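Local coordinates for PilO protein (Pseudomonas aeruginosa, PDB 2RJZ), which pairs with PilN to found the inner-membrane PilM/PilN/PilO/PilP complex needed for type IV pilus assembly, this chain being a periplasmic piece of it, at residues P45-D50 and L102-T107; Y76-I81 and L129-R134; S84-Y89 and K123-I128. One frame throughout, in Å; residues are numbered along the deposited sequence.

Contact 1: P45-D50 and L102-T107; sequences PGLLED and LPRIVT. With SO4 (sulfate ion), chain D.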
ATOM      1  N   PRO A  45      16.998   7.111   7.915  1.00 34.64           N
ATOM      2  CA  PRO A  45      18.263   6.812   7.252  1.00 33.37           C
ATOM      3  C   PRO A  45      18.473   5.310   7.044  1.00 32.17           C
ATOM      4  O   PRO A  45      19.038   4.896   6.018  1.00 30.87           O
ATOM      5  CB  PRO A  45      19.316   7.369   8.244  1.00 33.14           C
ATOM      6  CG  PRO A  45      18.566   8.346   9.085  1.00 34.19           C
ATOM      7  CD  PRO A  45      17.226   7.706   9.248  1.00 33.67           C
ATOM      8  N   GLY A  46      18.045   4.522   8.034  1.00 30.74           N
ATOM      9  CA  GLY A  46      18.081   3.075   7.948  1.00 30.66           C
ATOM     10  C   GLY A  46      17.131   2.579   6.869  1.00 30.33           C
ATOM     11  O   GLY A  46      17.476   1.677   6.081  1.00 30.67           O
ATOM     12  N   LEU A  47      15.945   3.174   6.807  1.00 30.02           N
ATOM     13  CA  LEU A  47      15.011   2.842   5.724  1.00 31.11           C
ATOM     14  C   LEU A  47      15.647   3.080   4.340  1.00 30.89           C
ATOM     15  O   LEU A  47      15.655   2.190   3.479  1.00 30.62           O
ATOM     16  CB  LEU A  47      13.671   3.605   5.861  1.00 31.06           C
ATOM     17  CG  LEU A  47      12.632   3.338   4.754  1.00 31.31           C
ATOM     18  CD1 LEU A  47      12.209   1.877   4.703  1.00 32.75           C
ATOM     19  CD2 LEU A  47      11.422   4.205   5.009  1.00 31.02           C
ATOM     20  N   LEU A  48      16.207   4.273   4.150  1.00 31.16           N
ATOM     21  CA  LEU A  48      16.855   4.610   2.887  1.00 32.11           C
ATOM     22  C   LEU A  48      17.975   3.662   2.540  1.00 31.97           C
ATOM     23  O   LEU A  48      18.124   3.264   1.386  1.00 31.71           O
ATOM     24  CB  LEU A  48      17.341   6.067   2.876  1.00 32.27           C
ATOM     25  CG  LEU A  48      16.215   7.116   3.000  1.00 34.58           C
ATOM     26  CD1 LEU A  48      16.790   8.526   2.794  1.00 36.46           C
ATOM     27  CD2 LEU A  48      15.034   6.867   2.033  1.00 33.28           C
ATOM     28  N   GLU A  49      18.742   3.278   3.547  1.00 32.91           N
ATOM     29  CA  GLU A  49      19.792   2.276   3.361  1.00 34.49           C
ATOM     30  C   GLU A  49      19.218   0.926   2.866  1.00 33.85           C
ATOM     31  O   GLU A  49      19.774   0.318   1.965  1.00 33.41           O
ATOM     32  CB  GLU A  49      20.549   2.066   4.676  1.00 34.79           C
ATOM     33  CG  GLU A  49      21.553   0.945   4.594  1.00 40.10           C
ATOM     34  CD  GLU A  49      21.925   0.391   5.939  1.00 47.75           C
ATOM     35  OE1 GLU A  49      21.106   0.495   6.889  1.00 51.84           O
ATOM     36  OE2 GLU A  49      23.037  -0.172   6.046  1.00 49.96           O
ATOM     37  N   ASP A  50      18.134   0.451   3.482  1.00 34.05           N
ATOM     38  CA  ASP A  50      17.523  -0.838   3.085  1.00 34.68           C
ATOM     39  C   ASP A  50      16.874  -0.768   1.725  1.00 33.90           C
ATOM     40  O   ASP A  50      17.006  -1.692   0.927  1.00 34.09           O
ATOM     41  CB  ASP A  50      16.463  -1.277   4.093  1.00 35.14           C
ATOM     42  CG  ASP A  50      17.066  -1.796   5.367  1.00 37.93           C
ATOM     43  OD1 ASP A  50      18.242  -2.198   5.311  1.00 41.17           O
ATOM     44  OD2 ASP A  50      16.370  -1.811   6.419  1.00 42.15           O
ATOM     45  N   LEU A 102      10.417  -5.607   4.093  1.00 39.65           N
ATOM     46  CA  LEU A 102      11.470  -5.117   4.991  1.00 38.90           C
ATOM     47  C   LEU A 102      11.024  -5.039   6.455  1.00 39.26           C
ATOM     48  O   LEU A 102       9.839  -4.798   6.735  1.00 38.83           O
ATOM     49  CB  LEU A 102      11.924  -3.714   4.580  1.00 38.79           C
ATOM     50  CG  LEU A 102      12.728  -3.487   3.297  1.00 38.20           C
ATOM     51  CD1 LEU A 102      12.909  -1.966   3.038  1.00 35.91           C
ATOM     52  CD2 LEU A 102      14.066  -4.193   3.371  1.00 38.18           C
ATOM     53  N   PRO A 103      11.978  -5.183   7.401  1.00 39.30           N
ATOM     54  CA  PRO A 103      11.625  -5.070   8.813  1.00 39.74           C
ATOM     55  C   PRO A 103      11.542  -3.599   9.218  1.00 39.24           C
ATOM     56  O   PRO A 103      12.272  -3.161  10.118  1.00 39.32           O
ATOM     57  CB  PRO A 103      12.809  -5.748   9.538  1.00 40.15           C
ATOM     58  CG  PRO A 103      13.803  -6.133   8.462  1.00 40.89           C
ATOM     59  CD  PRO A 103      13.424  -5.415   7.224  1.00 39.62           C
ATOM     60  N   ARG A 104      10.689  -2.848   8.516  1.00 38.61           N
ATOM     61  CA  ARG A 104      10.507  -1.406   8.712  1.00 37.88           C
ATOM     62  C   ARG A 104       9.016  -1.123   8.543  1.00 37.48           C
ATOM     63  O   ARG A 104       8.309  -1.889   7.869  1.00 37.21           O
ATOM     64  CB  ARG A 104      11.270  -0.596   7.642  1.00 37.72           C
ATOM     65  CG  ARG A 104      12.784  -0.861   7.548  1.00 38.61           C
ATOM     66  CD  ARG A 104      13.581   0.147   8.369  1.00 38.91           C
ATOM     67  NE  ARG A 104      14.996  -0.203   8.362  1.00 41.61           N
ATOM     68  CZ  ARG A 104      15.870   0.216   9.275  1.00 41.08           C
ATOM     69  NH1 ARG A 104      15.460   1.001  10.260  1.00 37.59           N
ATOM     70  NH2 ARG A 104      17.152  -0.146   9.191  1.00 40.92           N
ATOM     71  N   ILE A 105       8.557  -0.019   9.126  1.00 35.65           N
ATOM     72  CA  ILE A 105       7.191   0.446   8.983  1.00 35.08           C
ATOM     73  C   ILE A 105       7.204   1.330   7.727  1.00 34.39           C
ATOM     74  O   ILE A 105       7.535   2.514   7.779  1.00 34.59           O
ATOM     75  CB  ILE A 105       6.690   1.271  10.231  1.00 34.94           C
ATOM     76  CG1 ILE A 105       6.948   0.544  11.571  1.00 33.16           C
ATOM     77  CG2 ILE A 105       5.234   1.723  10.028  1.00 36.40           C
ATOM     78  CD1 ILE A 105       6.456  -0.887  11.667  1.00 33.25           C
ATOM     79  N   VAL A 106       6.906   0.712   6.591  1.00 33.14           N
ATOM     80  CA  VAL A 106       6.953   1.399   5.304  1.00 32.61           C
ATOM     81  C   VAL A 106       5.799   0.893   4.434  1.00 32.42           C
ATOM     82  O   VAL A 106       5.599  -0.310   4.315  1.00 33.02           O
ATOM     83  CB  VAL A 106       8.337   1.248   4.600  1.00 32.17           C
ATOM     84  CG1 VAL A 106       8.689  -0.219   4.363  1.00 31.36           C
ATOM     85  CG2 VAL A 106       8.379   2.051   3.299  1.00 30.57           C
ATOM     86  N   THR A 107       5.025   1.815   3.877  1.00 31.84           N
ATOM     87  CA  THR A 107       3.934   1.433   3.001  1.00 31.72           C
ATOM     88  C   THR A 107       4.262   1.954   1.601  1.00 31.88           C
ATOM     89  O   THR A 107       4.965   2.975   1.449  1.00 32.35           O
ATOM     90  CB  THR A 107       2.583   1.995   3.493  1.00 31.06           C
ATOM     91  OG1 THR A 107       2.672   3.418   3.611  1.00 28.79           O
ATOM     92  CG2 THR A 107       2.185   1.404   4.836  1.00 30.78           C
TER
HETATM   93  S   SO4 D 303      18.570   1.347  12.099  1.00 57.88           S
HETATM   94  O1  SO4 D 303      19.601   2.223  12.667  1.00 58.54           O
HETATM   95  O2  SO4 D 303      18.182   0.331  13.075  1.00 57.18           O
HETATM   96  O3  SO4 D 303      17.416   2.165  11.722  1.00 56.05           O
HETATM   97  O4  SO4 D 303      19.106   0.673  10.912  1.00 57.65           O
HETATM   98  O   HOH W   1      19.627  -1.457   7.488  1.00 50.97           O

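Contact 2: Y76-I81 and L129-R134; sequences YIELPI and LAKTYR. With SO4 (sulfate ion), chain C.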
ATOM      1  N   TYR A  76       0.408  10.671  14.730  1.00 38.88           N
ATOM      2  CA  TYR A  76       1.529  10.216  13.924  1.00 37.69           C
ATOM      3  C   TYR A  76       1.739  11.201  12.798  1.00 36.98           C
ATOM      4  O   TYR A  76       0.833  11.951  12.422  1.00 35.62           O
ATOM      5  CB  TYR A  76       1.306   8.787  13.380  1.00 38.15           C
ATOM      6  CG  TYR A  76       0.207   8.694  12.336  1.00 37.85           C
ATOM      7  CD1 TYR A  76       0.481   8.853  10.991  1.00 36.18           C
ATOM      8  CD2 TYR A  76      -1.117   8.450  12.715  1.00 38.33           C
ATOM      9  CE1 TYR A  76      -0.542   8.779  10.034  1.00 38.60           C
ATOM     10  CE2 TYR A  76      -2.128   8.384  11.783  1.00 38.42           C
ATOM     11  CZ  TYR A  76      -1.841   8.549  10.454  1.00 38.86           C
ATOM     12  OH  TYR A  76      -2.858   8.473   9.542  1.00 41.19           O
ATOM     13  N   ILE A  77       2.961  11.201  12.283  1.00 36.71           N
ATOM     14  CA  ILE A  77       3.352  12.054  11.180  1.00 36.90           C
ATOM     15  C   ILE A  77       3.835  11.147  10.042  1.00 37.02           C
ATOM     16  O   ILE A  77       4.605  10.208  10.275  1.00 36.89           O
ATOM     17  CB  ILE A  77       4.478  13.033  11.640  1.00 37.61           C
ATOM     18  CG1 ILE A  77       3.999  13.843  12.853  1.00 36.59           C
ATOM     19  CG2 ILE A  77       4.941  13.966  10.482  1.00 35.96           C
ATOM     20  CD1 ILE A  77       5.129  14.480  13.665  1.00 38.74           C
ATOM     21  N   GLU A  78       3.355  11.396   8.833  1.00 37.06           N
ATOM     22  CA  GLU A  78       3.798  10.621   7.694  1.00 38.84           C
ATOM     23  C   GLU A  78       4.902  11.353   6.949  1.00 38.31           C
ATOM     24  O   GLU A  78       4.928  12.589   6.883  1.00 37.12           O
ATOM     25  CB  GLU A  78       2.644  10.189   6.773  1.00 38.62           C
ATOM     26  CG  GLU A  78       2.106  11.276   5.893  1.00 42.16           C
ATOM     27  CD  GLU A  78       0.923  10.853   5.022  1.00 42.73           C
ATOM     28  OE1 GLU A  78      -0.037  10.204   5.539  1.00 46.07           O
ATOM     29  OE2 GLU A  78       0.962  11.217   3.813  1.00 47.78           O
ATOM     30  N   LEU A  79       5.833  10.559   6.426  1.00 38.19           N
ATOM     31  CA  LEU A  79       6.983  11.088   5.730  1.00 38.89           C
ATOM     32  C   LEU A  79       7.012  10.420   4.354  1.00 37.37           C
ATOM     33  O   LEU A  79       7.411   9.274   4.254  1.00 37.47           O
ATOM     34  CB  LEU A  79       8.260  10.805   6.547  1.00 38.54           C
ATOM     35  CG  LEU A  79       8.391  11.305   8.026  1.00 41.64           C
ATOM     36  CD1 LEU A  79       7.645  10.498   9.136  1.00 40.39           C
ATOM     37  CD2 LEU A  79       9.868  11.402   8.431  1.00 41.68           C
ATOM     38  N   PRO A  80       6.544  11.128   3.305  1.00 37.11           N
ATOM     39  CA  PRO A  80       6.501  10.596   1.932  1.00 36.97           C
ATOM     40  C   PRO A  80       7.860  10.665   1.250  1.00 37.30           C
ATOM     41  O   PRO A  80       8.517  11.709   1.266  1.00 37.34           O
ATOM     42  CB  PRO A  80       5.495  11.518   1.202  1.00 36.80           C
ATOM     43  CG  PRO A  80       4.967  12.497   2.264  1.00 36.00           C
ATOM     44  CD  PRO A  80       5.981  12.495   3.377  1.00 36.79           C
ATOM     45  N   ILE A  81       8.268   9.542   0.666  1.00 37.00           N
ATOM     46  CA  ILE A  81       9.529   9.418  -0.030  1.00 36.31           C
ATOM     47  C   ILE A  81       9.237   8.915  -1.444  1.00 37.06           C
ATOM     48  O   ILE A  81       8.750   7.783  -1.632  1.00 36.78           O
ATOM     49  CB  ILE A  81      10.420   8.381   0.666  1.00 37.32           C
ATOM     50  CG1 ILE A  81      10.631   8.738   2.143  1.00 36.70           C
ATOM     51  CG2 ILE A  81      11.743   8.192  -0.081  1.00 35.43           C
ATOM     52  CD1 ILE A  81      10.958   7.533   3.014  1.00 40.37           C
ATOM     53  N   LEU A 129       5.890   6.056  -4.854  1.00 33.36           N
ATOM     54  CA  LEU A 129       5.799   6.716  -3.555  1.00 33.41           C
ATOM     55  C   LEU A 129       5.785   5.705  -2.376  1.00 33.68           C
ATOM     56  O   LEU A 129       4.966   4.768  -2.347  1.00 34.14           O
ATOM     57  CB  LEU A 129       4.578   7.635  -3.516  1.00 33.63           C
ATOM     58  CG  LEU A 129       4.341   8.475  -2.261  1.00 34.09           C
ATOM     59  CD1 LEU A 129       5.477   9.491  -2.125  1.00 33.66           C
ATOM     60  CD2 LEU A 129       2.980   9.181  -2.406  1.00 34.43           C
ATOM     61  N   ALA A 130       6.734   5.871  -1.455  1.00 32.75           N
ATOM     62  CA  ALA A 130       6.797   5.112  -0.228  1.00 33.08           C
ATOM     63  C   ALA A 130       6.460   6.089   0.892  1.00 34.02           C
ATOM     64  O   ALA A 130       6.553   7.304   0.705  1.00 33.87           O
ATOM     65  CB  ALA A 130       8.194   4.514  -0.017  1.00 32.80           C
ATOM     66  N   LYS A 131       6.009   5.567   2.030  1.00 34.40           N
ATOM     67  CA  LYS A 131       5.804   6.403   3.201  1.00 34.92           C
ATOM     68  C   LYS A 131       6.294   5.702   4.413  1.00 34.61           C
ATOM     69  O   LYS A 131       6.169   4.488   4.563  1.00 34.16           O
ATOM     70  CB  LYS A 131       4.328   6.735   3.443  1.00 35.08           C
ATOM     71  CG  LYS A 131       3.737   7.714   2.493  1.00 36.94           C
ATOM     72  CD  LYS A 131       2.248   7.755   2.707  1.00 37.78           C
ATOM     73  CE  LYS A 131       1.613   8.620   1.641  1.00 40.73           C
ATOM     74  NZ  LYS A 131       0.174   8.797   1.915  1.00 43.33           N
ATOM     75  N   THR A 132       6.851   6.499   5.305  1.00 34.99           N
ATOM     76  CA  THR A 132       7.104   6.008   6.617  1.00 34.23           C
ATOM     77  C   THR A 132       6.454   6.983   7.609  1.00 34.14           C
ATOM     78  O   THR A 132       5.926   8.036   7.217  1.00 34.37           O
ATOM     79  CB  THR A 132       8.609   5.755   6.855  1.00 34.46           C
ATOM     80  OG1 THR A 132       8.750   4.908   8.016  1.00 36.66           O
ATOM     81  CG2 THR A 132       9.384   7.086   7.017  1.00 29.03           C
ATOM     82  N   TYR A 133       6.505   6.626   8.884  1.00 33.92           N
ATOM     83  CA  TYR A 133       5.705   7.263   9.893  1.00 34.60           C
ATOM     84  C   TYR A 133       6.485   7.371  11.212  1.00 35.98           C
ATOM     85  O   TYR A 133       7.321   6.514  11.551  1.00 35.33           O
ATOM     86  CB  TYR A 133       4.399   6.470  10.122  1.00 33.49           C
ATOM     87  CG  TYR A 133       3.633   6.112   8.843  1.00 33.20           C
ATOM     88  CD1 TYR A 133       2.525   6.873   8.410  1.00 31.58           C
ATOM     89  CD2 TYR A 133       4.031   5.017   8.069  1.00 31.46           C
ATOM     90  CE1 TYR A 133       1.831   6.514   7.232  1.00 30.39           C
ATOM     91  CE2 TYR A 133       3.376   4.668   6.911  1.00 31.93           C
ATOM     92  CZ  TYR A 133       2.281   5.406   6.493  1.00 31.37           C
ATOM     93  OH  TYR A 133       1.677   4.995   5.323  1.00 32.69           O
ATOM     94  N   ARG A 134       6.181   8.420  11.967  1.00 37.22           N
ATOM     95  CA  ARG A 134       6.700   8.520  13.323  1.00 38.38           C
ATOM     96  C   ARG A 134       5.612   9.053  14.248  1.00 38.63           C
ATOM     97  O   ARG A 134       4.676   9.717  13.786  1.00 38.57           O
ATOM     98  CB  ARG A 134       7.948   9.396  13.340  1.00 37.79           C
ATOM     99  CG  ARG A 134       7.679  10.871  13.223  1.00 39.14           C
ATOM    100  CD  ARG A 134       8.973  11.607  12.870  1.00 40.39           C
ATOM    101  NE  ARG A 134       8.747  12.987  12.428  1.00 39.25           N
ATOM    102  CZ  ARG A 134       8.662  14.036  13.247  1.00 42.85           C
ATOM    103  NH1 ARG A 134       8.750  13.862  14.572  1.00 40.64           N
ATOM    104  NH2 ARG A 134       8.479  15.257  12.742  1.00 39.22           N
TER
HETATM  105  S   SO4 C 302      -1.815   8.107  -0.655  1.00 74.63           S
HETATM  106  O1  SO4 C 302      -0.526   8.429  -1.294  1.00 71.58           O
HETATM  107  O2  SO4 C 302      -1.690   7.885   0.789  1.00 75.11           O
HETATM  108  O3  SO4 C 302      -2.734   9.239  -0.827  1.00 74.93           O
HETATM  109  O4  SO4 C 302      -2.359   6.872  -1.246  1.00 74.21           O

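Contact 3: S84-Y89 and K123-I128; sequences SVVGGY and KLRMSI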
ATOM      1  N   SER A  84      12.815   7.076  -7.604  1.00 33.49           N
ATOM      2  CA  SER A  84      13.010   6.815  -9.029  1.00 33.38           C
ATOM      3  C   SER A  84      14.128   5.817  -9.275  1.00 33.24           C
ATOM      4  O   SER A  84      15.286   6.050  -8.898  1.00 32.95           O
ATOM      5  CB  SER A  84      13.351   8.104  -9.789  1.00 34.01           C
ATOM      6  OG  SER A  84      12.274   9.021  -9.738  1.00 36.68           O
ATOM      7  N   VAL A  85      13.786   4.726  -9.936  1.00 32.46           N
ATOM      8  CA  VAL A  85      14.732   3.674 -10.267  1.00 33.01           C
ATOM      9  C   VAL A  85      14.593   3.313 -11.754  1.00 33.75           C
ATOM     10  O   VAL A  85      13.612   3.689 -12.400  1.00 34.32           O
ATOM     11  CB  VAL A  85      14.516   2.416  -9.387  1.00 32.57           C
ATOM     12  CG1 VAL A  85      14.837   2.737  -7.965  1.00 32.31           C
ATOM     13  CG2 VAL A  85      13.081   1.914  -9.476  1.00 30.28           C
ATOM     14  N   VAL A  86      15.586   2.608 -12.279  1.00 33.95           N
ATOM     15  CA  VAL A  86      15.636   2.185 -13.683  1.00 34.16           C
ATOM     16  C   VAL A  86      16.108   0.718 -13.669  1.00 34.09           C
ATOM     17  O   VAL A  86      17.018   0.370 -12.907  1.00 33.07           O
ATOM     18  CB  VAL A  86      16.603   3.080 -14.533  1.00 34.49           C
ATOM     19  CG1 VAL A  86      16.826   2.499 -15.948  1.00 35.01           C
ATOM     20  CG2 VAL A  86      16.053   4.502 -14.668  1.00 35.64           C
ATOM     21  N   GLY A  87      15.430  -0.133 -14.439  1.00 33.60           N
ATOM     22  CA  GLY A  87      15.882  -1.497 -14.686  1.00 34.47           C
ATOM     23  C   GLY A  87      14.853  -2.303 -15.467  1.00 35.30           C
ATOM     24  O   GLY A  87      13.944  -1.737 -16.081  1.00 35.63           O
ATOM     25  N   GLY A  88      14.984  -3.629 -15.435  1.00 36.08           N
ATOM     26  CA  GLY A  88      14.086  -4.523 -16.195  1.00 36.04           C
ATOM     27  C   GLY A  88      12.764  -4.792 -15.503  1.00 36.69           C
ATOM     28  O   GLY A  88      12.622  -4.575 -14.299  1.00 35.83           O
ATOM     29  N   TYR A  89      11.797  -5.301 -16.258  1.00 36.89           N
ATOM     30  CA  TYR A  89      10.433  -5.413 -15.746  1.00 38.31           C
ATOM     31  C   TYR A  89      10.240  -6.358 -14.543  1.00 37.84           C
ATOM     32  O   TYR A  89       9.477  -6.047 -13.614  1.00 37.34           O
ATOM     33  CB  TYR A  89       9.423  -5.653 -16.889  1.00 40.13           C
ATOM     34  CG  TYR A  89       9.606  -6.921 -17.676  1.00 41.71           C
ATOM     35  CD1 TYR A  89       9.089  -8.131 -17.204  1.00 43.87           C
ATOM     36  CD2 TYR A  89      10.258  -6.913 -18.914  1.00 45.08           C
ATOM     37  CE1 TYR A  89       9.234  -9.337 -17.926  1.00 43.63           C
ATOM     38  CE2 TYR A  89      10.420  -8.131 -19.662  1.00 46.79           C
ATOM     39  CZ  TYR A  89       9.895  -9.327 -19.145  1.00 44.81           C
ATOM     40  OH  TYR A  89      10.011 -10.517 -19.832  1.00 45.84           O
ATOM     41  N   LYS A 123      15.216  -1.685 -20.195  1.00 51.75           N
ATOM     42  CA  LYS A 123      15.358  -0.596 -19.243  1.00 49.29           C
ATOM     43  C   LYS A 123      14.075   0.252 -19.114  1.00 46.44           C
ATOM     44  O   LYS A 123      13.728   1.044 -20.006  1.00 45.14           O
ATOM     45  CB  LYS A 123      16.621   0.239 -19.502  1.00 49.66           C
ATOM     46  CG  LYS A 123      16.722   0.854 -20.934  1.00 52.75           C
ATOM     47  CD  LYS A 123      18.130   1.433 -21.254  1.00 52.32           C
ATOM     48  CE  LYS A 123      18.889   0.523 -22.227  1.00 57.82           C
ATOM     49  NZ  LYS A 123      18.032   0.239 -23.437  1.00 61.13           N
ATOM     50  N   LEU A 124      13.384   0.059 -17.983  1.00 42.67           N
ATOM     51  CA  LEU A 124      12.239   0.881 -17.616  1.00 39.81           C
ATOM     52  C   LEU A 124      12.511   1.767 -16.396  1.00 38.43           C
ATOM     53  O   LEU A 124      13.210   1.389 -15.454  1.00 37.01           O
ATOM     54  CB  LEU A 124      10.988   0.017 -17.362  1.00 39.39           C
ATOM     55  CG  LEU A 124      10.560  -1.064 -18.383  1.00 39.05           C
ATOM     56  CD1 LEU A 124       9.417  -1.917 -17.809  1.00 38.57           C
ATOM     57  CD2 LEU A 124      10.145  -0.483 -19.729  1.00 34.49           C
ATOM     58  N   ARG A 125      11.923   2.955 -16.428  1.00 36.53           N
ATOM     59  CA  ARG A 125      11.998   3.881 -15.330  1.00 35.85           C
ATOM     60  C   ARG A 125      10.707   3.763 -14.530  1.00 33.99           C
ATOM     61  O   ARG A 125       9.623   3.846 -15.113  1.00 34.73           O
ATOM     62  CB  ARG A 125      12.187   5.310 -15.857  1.00 35.11           C
ATOM     63  CG  ARG A 125      12.420   6.341 -14.769  1.00 37.62           C
ATOM     64  CD  ARG A 125      12.876   7.696 -15.363  1.00 38.13           C
ATOM     65  NE  ARG A 125      14.312   7.711 -15.650  1.00 39.54           N
ATOM     66  CZ  ARG A 125      14.856   7.887 -16.852  1.00 40.68           C
ATOM     67  NH1 ARG A 125      14.091   8.087 -17.924  1.00 40.35           N
ATOM     68  NH2 ARG A 125      16.180   7.876 -16.975  1.00 39.42           N
ATOM     69  N   MET A 126      10.826   3.551 -13.219  1.00 31.62           N
ATOM     70  CA  MET A 126       9.682   3.560 -12.310  1.00 29.10           C
ATOM     71  C   MET A 126       9.848   4.680 -11.278  1.00 30.88           C
ATOM     72  O   MET A 126      10.909   4.806 -10.644  1.00 29.69           O
ATOM     73  CB  MET A 126       9.544   2.222 -11.560  1.00 29.35           C
ATOM     74  CG  MET A 126       8.236   2.109 -10.696  1.00 28.97           C
ATOM     75  SD  MET A 126       7.944   0.514  -9.875  1.00 21.62           S
ATOM     76  CE  MET A 126       9.381   0.431  -8.830  1.00 25.23           C
ATOM     77  N   SER A 127       8.801   5.481 -11.107  1.00 31.12           N
ATOM     78  CA  SER A 127       8.689   6.345  -9.937  1.00 32.78           C
ATOM     79  C   SER A 127       7.648   5.759  -8.972  1.00 32.83           C
ATOM     80  O   SER A 127       6.550   5.398  -9.395  1.00 33.24           O
ATOM     81  CB  SER A 127       8.290   7.737 -10.374  1.00 33.35           C
ATOM     82  OG  SER A 127       8.215   8.569  -9.231  1.00 40.11           O
ATOM     83  N   ILE A 128       8.001   5.587  -7.703  1.00 32.87           N
ATOM     84  CA  ILE A 128       7.066   5.023  -6.713  1.00 33.25           C
ATOM     85  C   ILE A 128       7.062   5.844  -5.429  1.00 33.28           C
ATOM     86  O   ILE A 128       8.106   6.293  -4.977  1.00 33.44           O
ATOM     87  CB  ILE A 128       7.343   3.504  -6.433  1.00 33.00           C
ATOM     88  CG1 ILE A 128       6.215   2.854  -5.622  1.00 33.58           C
ATOM     89  CG2 ILE A 128       8.693   3.268  -5.759  1.00 32.80           C
ATOM     90  CD1 ILE A 128       6.332   1.311  -5.508  1.00 34.33           C
TER

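Contact 1: P45-D50 and L102-T107
Arg104 reaches across the first turns of helix 43-57 and turns the edge of its guanidinium group to Asp50. NE gives the main bond, 2.9 Å to Asp50 OD2 and nearly straight at 166°, with the oxygen lying in the guanidinium plane. The carboxylate does not return this coplanarity: the two planes stand 47° apart, and OD2 is met on its anti side but well out of the carboxylate plane. A second, weak bond from Arg104 NH2 to Asp50 OD2 spans 3.3 Å. The arginine gets there by a bend at chi2 (-95°), which swings the outer chain along the helix surface.

One face of the guanidinium lies over the helix backbone, with Gly46 C 3.5 Å above its plane and Leu47 N close by. Gly46, having no side chain, lets the group lie close, its CA 3.6 Å from Arg104 NH2.

Inward of the polar edge the contact is apolar, and here helix 43-57 meets the loop running into edge strand 106-115. Leu47 and the arginine chain run alongside each other with opposite headings, Leu47 CD1 lying 3.9 Å from Val106 CB and 4.0 Å from Arg104 CB. With CG anti to the backbone N, the isobutyl end is carried to both residues. Both methyls of Leu102 meet Asp50 CB, the aliphatic part of the aspartate.

Arg104 NH1 and NH2 bind separate oxygens of a sulfate, probably from the crystallisation liquor, and NH1 also has Glu43 as a salt-bridge partner. Facing carboxylates and sulfate together, the guanidinium is fixed in rotation and very probably remains charged, so that the contact couples a charged outer edge to the apolar seam of Leu47 and Val106.

Contact 2: Y76-I81 and L129-R134
Two central strands of the four-stranded antiparallel sheet pair here, Ile77, Leu79 and Ile81 forming hydrogen-bonded pairs with Arg134, Thr132 and Ala130. Six backbone bonds join them, among them Ile77 N to Arg134 O at 2.7 Å and Ile81 N to Ala130 O at 2.8 Å. Pro80, which has no N-H to give, occupies a non-hydrogen-bonded pair with Lys131 and so costs this pairing nothing; its CB packs on Leu129 CD1.

Side chains alternate between the faces. On that of Glu78 and Lys131, the extended lysine crosses the glutamate obliquely, and Lys131 NZ forms a salt bridge with Glu78 OE2 at 3.2 Å, from above the carboxylate plane. Beside them the rings of Tyr76 and Tyr133 point the same way, 3.8 Å apart between their CD1 atoms, while Tyr133 CD1 also rests 3.7 Å from Glu78 CB.

On the other face Ile77 CD1 sits 3.5 Å above the Arg134 guanidinium plane, toward its rim. The aliphatic arginine chain runs beside Leu79 CD1, and a chi1 of 76°, placing CG between the backbone N and carbonyl carbon, turns it back toward strand 76-87. Arg134 NE forms a salt bridge with Glu70 of strand 61-72.

That strand flanks one side of the pair and strand 106-115 the other; Ile105, just before the latter, accepts from Thr132 OG1, and Thr107 in it is bonded to Tyr133 OH. Helix 43-57 packs on Leu79, Ile81 and Thr132, whereas both tyrosines meet Phe31 of helix 17-36 edge-to-face.

Contact 3: S84-Y89 and K123-I128
Val85 and Met126 are a hydrogen-bonded antiparallel pair whose side chains run alongside each other on one face. Val85 CG2 lies 4.0 Å from Met126 CE, brought back to it by the bend at the methionine's chi3 (61°); an unbranched, flexible thioether chain can fold its methyl back against the valine. Their backbones exchange two bonds, Val85 N to Met126 O at 3.0 Å and Met126 N to Val85 O at 2.9 Å.

Gly87 and Leu124 form the next such pair, with Leu124 N to Gly87 O at 2.7 Å. Here the strand ends: Gly88 takes the N-cap position of helix 89-100, and Tyr89, in its first turn, sets CB 3.8 Å from Leu124 CD1.

Val86 and Arg125 point to the opposite face and lie at a slant to each other. Val86 CG2 touches Arg125 NE at 3.8 Å and also lies by its CB and CG, while Arg125 NH2 forms a salt bridge with Glu63 of strand 61-72.

That strand also bonds to the backbone of Ser84 and Val86, just as strand 106-115 bonds to Arg125 on the far side. Helix 89-100 lays Leu92 against Val85, Leu124 and Met126, with Val96 added on Met126. On this same face the second subunit, another copy of PilO, brings its Tyr89 to Leu124 and its Phe111 to Met126.

Overall arrangement
From the N terminus the chain runs through helices 3-9 and 17-36 to helix 43-57, where contact 1 begins. Strand 61-72 follows, then strand 76-87, which supplies the first halves of contacts 2 and 3 in turn, and helix 89-100. The chain then returns at 102-107 to close contact 1. Strand 106-115 leads on to strand 124-135, which closes contact 3 first and contact 2 last, so contact 3 nests within contact 2 while contact 1 crosses both. Contacts 2 and 3 join the same strand pair at two places whose centres are 21 Å apart; contact 1 ties helix 43-57 to the loop leading into edge strand 106-115 and touches contact 2 directly.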